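Local coordinates for brain-specific angiogenesis inhibitor 1-associated protein 2-like protein 2 (Mus musculus, PDB 3OK8) that binds phosphoinositides through its I-BAR domain, an antiparallel dimer of three-helix bundles, and induces planar or gently curved membrane structures, at the interface of chains A and B. Coordinates in Å, arbitrary orientation; residue numbers count along the deposited sequence, not the author numbering. Chains: chain A/B, Brain-specific angiogenesis inhibitor 1-associated protein 2-like protein 2.

Contact 1: the interface of chains A and B. Residues chain A 53, 56-57, 60; chain B 32, 35-36, 193.
In A:Tyr53 a chi1 of -175°, with CG anti to the backbone N, sends the phenol from helix 5-66 of chain A toward chain B, where the ring meets B:Leu32 and its OH meets B:His193. On the histidine, CG lies beside the backbone N and anti to the carbonyl carbon (chi1 -63°), and the imidazole reaches back from helix 154-221 against the direction of the phenol. They join in a hydrogen bond between the phenolic OH of A:Tyr53 and the imidazole NE2 of B:His193, 2.9 Å long; the coordinates do not show which of the two is the donor. The angle CZ-OH-NE2 is about 121°, a bent approach suited to a phenol oxygen, and CE1 of the tyrosine sits at the edge of the imidazole, in its plane.

B:Leu32 crosses the phenol at about a right angle and lays its CD2 methyl over the ring face, 3.8 Å from the A:Tyr53 centroid, a CH-pi contact. The same methyl is pressed by CD1 of A:Ile57, with B:Leu32 CD2 3.4 Å away, a snug carbon-carbon contact. Ring and isoleucine thus pin one leucine branch, while its CD1 branch also borders A:Ile57 and reaches A:Ile60 more distantly. Along the CD2-CE2 side of the phenol, the backbone of B:Gly36 passes close, its N 3.6 Å from CD2 and its CA 3.7 Å from CE2 of A:Tyr53; with no side chain at this position the helix can probably approach more closely. B:Leu35 closes the patch, its CB against the tyrosine and its CD1 3.9 Å from CB of A:Ala56.

An apolar helix-helix seam thereby carries a polar link at the end of the phenol. By tying helix 5-66 of chain A to two helices of the partner, the site helps hold together the antiparallel I-BAR dimer that binds membranes.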
ATOM      1  N   TYR A  53     -13.778  -3.064  -2.906  1.00 24.26           N
ATOM      2  CA  TYR A  53     -13.463  -4.135  -3.838  1.00 33.22           C
ATOM      3  C   TYR A  53     -13.658  -5.538  -3.250  1.00 39.84           C
ATOM      4  O   TYR A  53     -14.327  -6.399  -3.843  1.00 31.29           O
ATOM      5  CB  TYR A  53     -12.029  -3.999  -4.309  1.00 28.59           C
ATOM      6  CG  TYR A  53     -11.646  -4.999  -5.367  1.00 29.35           C
ATOM      7  CD1 TYR A  53     -10.984  -6.183  -5.037  1.00 29.68           C
ATOM      8  CD2 TYR A  53     -11.927  -4.752  -6.702  1.00 30.56           C
ATOM      9  CE1 TYR A  53     -10.618  -7.092  -6.023  1.00 27.29           C
ATOM     10  CE2 TYR A  53     -11.562  -5.645  -7.691  1.00 31.60           C
ATOM     11  CZ  TYR A  53     -10.921  -6.814  -7.352  1.00 30.80           C
ATOM     12  OH  TYR A  53     -10.577  -7.681  -8.363  1.00 36.76           O
ATOM     13  N   ALA A  56     -17.056  -6.715  -2.409  1.00 46.35           N
ATOM     14  CA  ALA A  56     -17.780  -7.137  -3.600  1.00 47.48           C
ATOM     15  C   ALA A  56     -17.340  -8.536  -3.993  1.00 40.30           C
ATOM     16  O   ALA A  56     -18.145  -9.313  -4.488  1.00 30.90           O
ATOM     17  CB  ALA A  56     -17.581  -6.161  -4.748  1.00 53.81           C
ATOM     18  N   ILE A  57     -16.076  -8.883  -3.759  1.00 30.15           N
ATOM     19  CA  ILE A  57     -15.682 -10.269  -3.970  1.00 33.88           C
ATOM     20  C   ILE A  57     -16.396 -11.175  -2.975  1.00 29.60           C
ATOM     21  O   ILE A  57     -16.827 -12.261  -3.335  1.00 26.60           O
ATOM     22  CB  ILE A  57     -14.187 -10.530  -3.859  1.00 35.99           C
ATOM     23  CG1 ILE A  57     -13.535 -10.509  -5.241  1.00 37.42           C
ATOM     24  CG2 ILE A  57     -13.975 -11.928  -3.281  1.00 23.87           C
ATOM     25  CD1 ILE A  57     -13.194  -9.151  -5.742  1.00 34.61           C
ATOM     26  N   ILE A  60     -20.006 -11.922  -4.488  1.00 24.50           N
ATOM     27  CA  ILE A  60     -19.816 -12.988  -5.458  1.00 29.61           C
ATOM     28  C   ILE A  60     -19.539 -14.340  -4.774  1.00 41.98           C
ATOM     29  O   ILE A  60     -20.130 -15.351  -5.138  1.00 26.72           O
ATOM     30  CB  ILE A  60     -18.697 -12.649  -6.449  1.00 25.99           C
ATOM     31  CG1 ILE A  60     -19.061 -11.378  -7.227  1.00 26.03           C
ATOM     32  CG2 ILE A  60     -18.436 -13.819  -7.370  1.00 23.76           C
ATOM     33  CD1 ILE A  60     -18.044 -10.946  -8.284  1.00 29.51           C
TER
ATOM     34  N   LEU B  32     -16.974  -5.038 -10.633  1.00 34.96           N
ATOM     35  CA  LEU B  32     -15.687  -5.444 -10.061  1.00 33.95           C
ATOM     36  C   LEU B  32     -14.518  -4.799 -10.804  1.00 36.94           C
ATOM     37  O   LEU B  32     -13.490  -4.512 -10.204  1.00 33.29           O
ATOM     38  CB  LEU B  32     -15.542  -6.963 -10.113  1.00 34.59           C
ATOM     39  CG  LEU B  32     -15.309  -7.722  -8.812  1.00 40.25           C
ATOM     40  CD1 LEU B  32     -14.442  -8.954  -9.086  1.00 37.27           C
ATOM     41  CD2 LEU B  32     -14.683  -6.825  -7.759  1.00 41.93           C
ATOM     42  N   LEU B  35     -14.429  -1.093  -9.545  1.00 36.28           N
ATOM     43  CA  LEU B  35     -13.800  -1.052  -8.229  1.00 33.31           C
ATOM     44  C   LEU B  35     -12.331  -1.421  -8.350  1.00 35.20           C
ATOM     45  O   LEU B  35     -11.489  -0.924  -7.603  1.00 34.73           O
ATOM     46  CB  LEU B  35     -14.517  -1.991  -7.261  1.00 34.07           C
ATOM     47  CG  LEU B  35     -15.994  -1.644  -7.077  1.00 38.55           C
ATOM     48  CD1 LEU B  35     -16.740  -2.772  -6.370  1.00 29.66           C
ATOM     49  CD2 LEU B  35     -16.143  -0.315  -6.325  1.00 32.37           C
ATOM     50  N   GLY B  36     -12.024  -2.293  -9.303  1.00 25.38           N
ATOM     51  CA  GLY B  36     -10.647  -2.650  -9.594  1.00 20.92           C
ATOM     52  C   GLY B  36      -9.835  -1.422  -9.968  1.00 33.94           C
ATOM     53  O   GLY B  36      -8.799  -1.151  -9.368  1.00 32.78           O
ATOM     54  N   HIS B 193      -7.347 -14.292  -8.813  1.00 39.35           N
ATOM     55  CA  HIS B 193      -6.913 -13.729  -7.539  1.00 41.82           C
ATOM     56  C   HIS B 193      -5.904 -14.598  -6.775  1.00 42.46           C
ATOM     57  O   HIS B 193      -5.142 -14.077  -5.964  1.00 34.41           O
ATOM     58  CB  HIS B 193      -8.111 -13.347  -6.666  1.00 49.57           C
ATOM     59  CG  HIS B 193      -8.971 -12.274  -7.265  1.00 46.76           C
ATOM     60  ND1 HIS B 193      -9.719 -12.476  -8.403  1.00 44.39           N
ATOM     61  CD2 HIS B 193      -9.187 -10.989  -6.898  1.00 47.40           C
ATOM     62  CE1 HIS B 193     -10.365 -11.365  -8.707  1.00 51.32           C
ATOM     63  NE2 HIS B 193     -10.062 -10.446  -7.808  1.00 48.74           N
TER

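Contact 2: the interface of chains A and B. Residues chain A 45-46, 49; chain B 38-39, 42.
CB of B:Ala42 rests against the backbone of A:Leu46, 3.7 Å from its CA, and also nears the carbonyl oxygen of A:Ala45. One turn along, the relation is reversed: the methyl of A:Ala49 meets the backbone of B:Tyr39, with A:Ala49 CB 3.8 Å from B:Tyr39 CA. Two small residues, each set against the opposing main chain, probably allow the close approach of helices 5-66 of A and 7-64 of B; the partner hides 45 Å² of A:Ala49, more than of any other residue in this patch.

Beside this backbone contact the larger side chains meet. CD1 of A:Leu46 touches the CD2-CE2 side of the B:Tyr39 ring, 3.5 Å from CE2, the two side chains crossing obliquely. The A:Ala49 carbonyl carbon stands 4.3 Å above the B:Tyr39 ring plane, displaced to its periphery, and the main chain of A borders that face rather than covering its centre. With B:Tyr39 cut back to an alanine, CD1 of A:Leu46 is likely to lose its aromatic neighbour, and a gap to open beside the A:Ala49 carbonyl.

The first torsions set these groups in place. CG of A:Leu46 is anti to the backbone N (chi1 -178°), which carries its branched end beyond the alanines to the phenol. B:Asn38 is likewise extended, and its amide runs past the A:Ala49 methyl, with ND2 3.7 Å from that CB.

This antiparallel helix-helix patch of the I-BAR homodimer contributes to joining the two three-helix bundles. Water completes its outer layer. The B:Asn38 amide nitrogen ND2 lies 3.0 Å from the oxygen of water 1, with a noticeably bent angle of 137° at the hydrogen. That water bridges it to chain A beside the packed methyl. The second leg is the shorter: water 1 stands 2.8 Å from the carbonyl O of A:Ala49.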
ATOM      1  N   ALA A  45      -7.461   6.360   1.764  1.00 34.76           N
ATOM      2  CA  ALA A  45      -8.196   6.200   0.514  1.00 44.12           C
ATOM      3  C   ALA A  45      -7.935   4.833  -0.123  1.00 43.40           C
ATOM      4  O   ALA A  45      -8.847   4.229  -0.695  1.00 36.54           O
ATOM      5  CB  ALA A  45      -7.848   7.322  -0.462  1.00 37.97           C
ATOM      6  N   LEU A  46      -6.693   4.351  -0.045  1.00 29.55           N
ATOM      7  CA  LEU A  46      -6.388   3.032  -0.598  1.00 40.94           C
ATOM      8  C   LEU A  46      -7.128   1.970   0.196  1.00 43.26           C
ATOM      9  O   LEU A  46      -7.748   1.087  -0.377  1.00 36.56           O
ATOM     10  CB  LEU A  46      -4.892   2.727  -0.601  1.00 29.73           C
ATOM     11  CG  LEU A  46      -4.499   1.370  -1.206  1.00 35.03           C
ATOM     12  CD1 LEU A  46      -4.624   1.359  -2.739  1.00 38.29           C
ATOM     13  CD2 LEU A  46      -3.100   0.999  -0.813  1.00 35.67           C
ATOM     14  N   ALA A  49     -10.952   1.877  -0.997  1.00 27.00           N
ATOM     15  CA  ALA A  49     -11.031   1.230  -2.292  1.00 32.71           C
ATOM     16  C   ALA A  49     -10.799  -0.268  -2.212  1.00 31.05           C
ATOM     17  O   ALA A  49     -11.395  -1.013  -2.974  1.00 44.28           O
ATOM     18  CB  ALA A  49     -10.029   1.845  -3.238  1.00 21.80           C
TER
ATOM     19  N   ASN B  38     -10.687   1.760  -9.556  1.00 30.69           N
ATOM     20  CA  ASN B  38     -10.696   2.713  -8.456  1.00 29.97           C
ATOM     21  C   ASN B  38      -9.563   2.370  -7.502  1.00 38.27           C
ATOM     22  O   ASN B  38      -8.819   3.241  -7.059  1.00 32.22           O
ATOM     23  CB  ASN B  38     -12.016   2.670  -7.706  1.00 27.13           C
ATOM     24  CG  ASN B  38     -12.051   3.627  -6.534  1.00 29.40           C
ATOM     25  OD1 ASN B  38     -11.528   4.745  -6.608  1.00 35.67           O
ATOM     26  ND2 ASN B  38     -12.690   3.204  -5.446  1.00 26.58           N
ATOM     27  N   TYR B  39      -9.439   1.086  -7.202  1.00 35.36           N
ATOM     28  CA  TYR B  39      -8.371   0.559  -6.369  1.00 31.45           C
ATOM     29  C   TYR B  39      -6.998   0.933  -6.934  1.00 42.74           C
ATOM     30  O   TYR B  39      -6.119   1.413  -6.205  1.00 37.37           O
ATOM     31  CB  TYR B  39      -8.495  -0.960  -6.330  1.00 37.88           C
ATOM     32  CG  TYR B  39      -7.826  -1.631  -5.166  1.00 44.03           C
ATOM     33  CD1 TYR B  39      -8.356  -2.800  -4.643  1.00 55.56           C
ATOM     34  CD2 TYR B  39      -6.665  -1.109  -4.587  1.00 35.93           C
ATOM     35  CE1 TYR B  39      -7.759  -3.443  -3.575  1.00 61.23           C
ATOM     36  CE2 TYR B  39      -6.058  -1.741  -3.505  1.00 41.82           C
ATOM     37  CZ  TYR B  39      -6.616  -2.914  -3.005  1.00 60.29           C
ATOM     38  OH  TYR B  39      -6.050  -3.581  -1.940  1.00 73.54           O
ATOM     39  N   ALA B  42      -6.246   4.593  -6.402  1.00 40.33           N
ATOM     40  CA  ALA B  42      -5.810   4.981  -5.065  1.00 36.73           C
ATOM     41  C   ALA B  42      -4.368   4.539  -4.761  1.00 43.85           C
ATOM     42  O   ALA B  42      -3.631   5.218  -4.014  1.00 39.34           O
ATOM     43  CB  ALA B  42      -6.765   4.462  -4.023  1.00 36.36           C
TER
HETATM   44  O   HOH W   1     -12.404   0.222  -5.266  1.00 37.11           O

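The C-alpha centres of contact 1 and contact 2 are about 12 Å apart, and both lie along the pairing of helix 5-66 of chain A with helix 7-64 of chain B. Residue numbers rise in A as they fall in B, from A:Leu46 facing B:Ala42 to A:Ile57 facing B:Leu32, the signature of an antiparallel pair. In contact 2 alanines sit where the helices come close; contact 1 uses bulkier side chains and adds helix 154-221 of B. Two-fold symmetry repeats both with the chains exchanged, spreading the attachment along the seam of the elongated dimer.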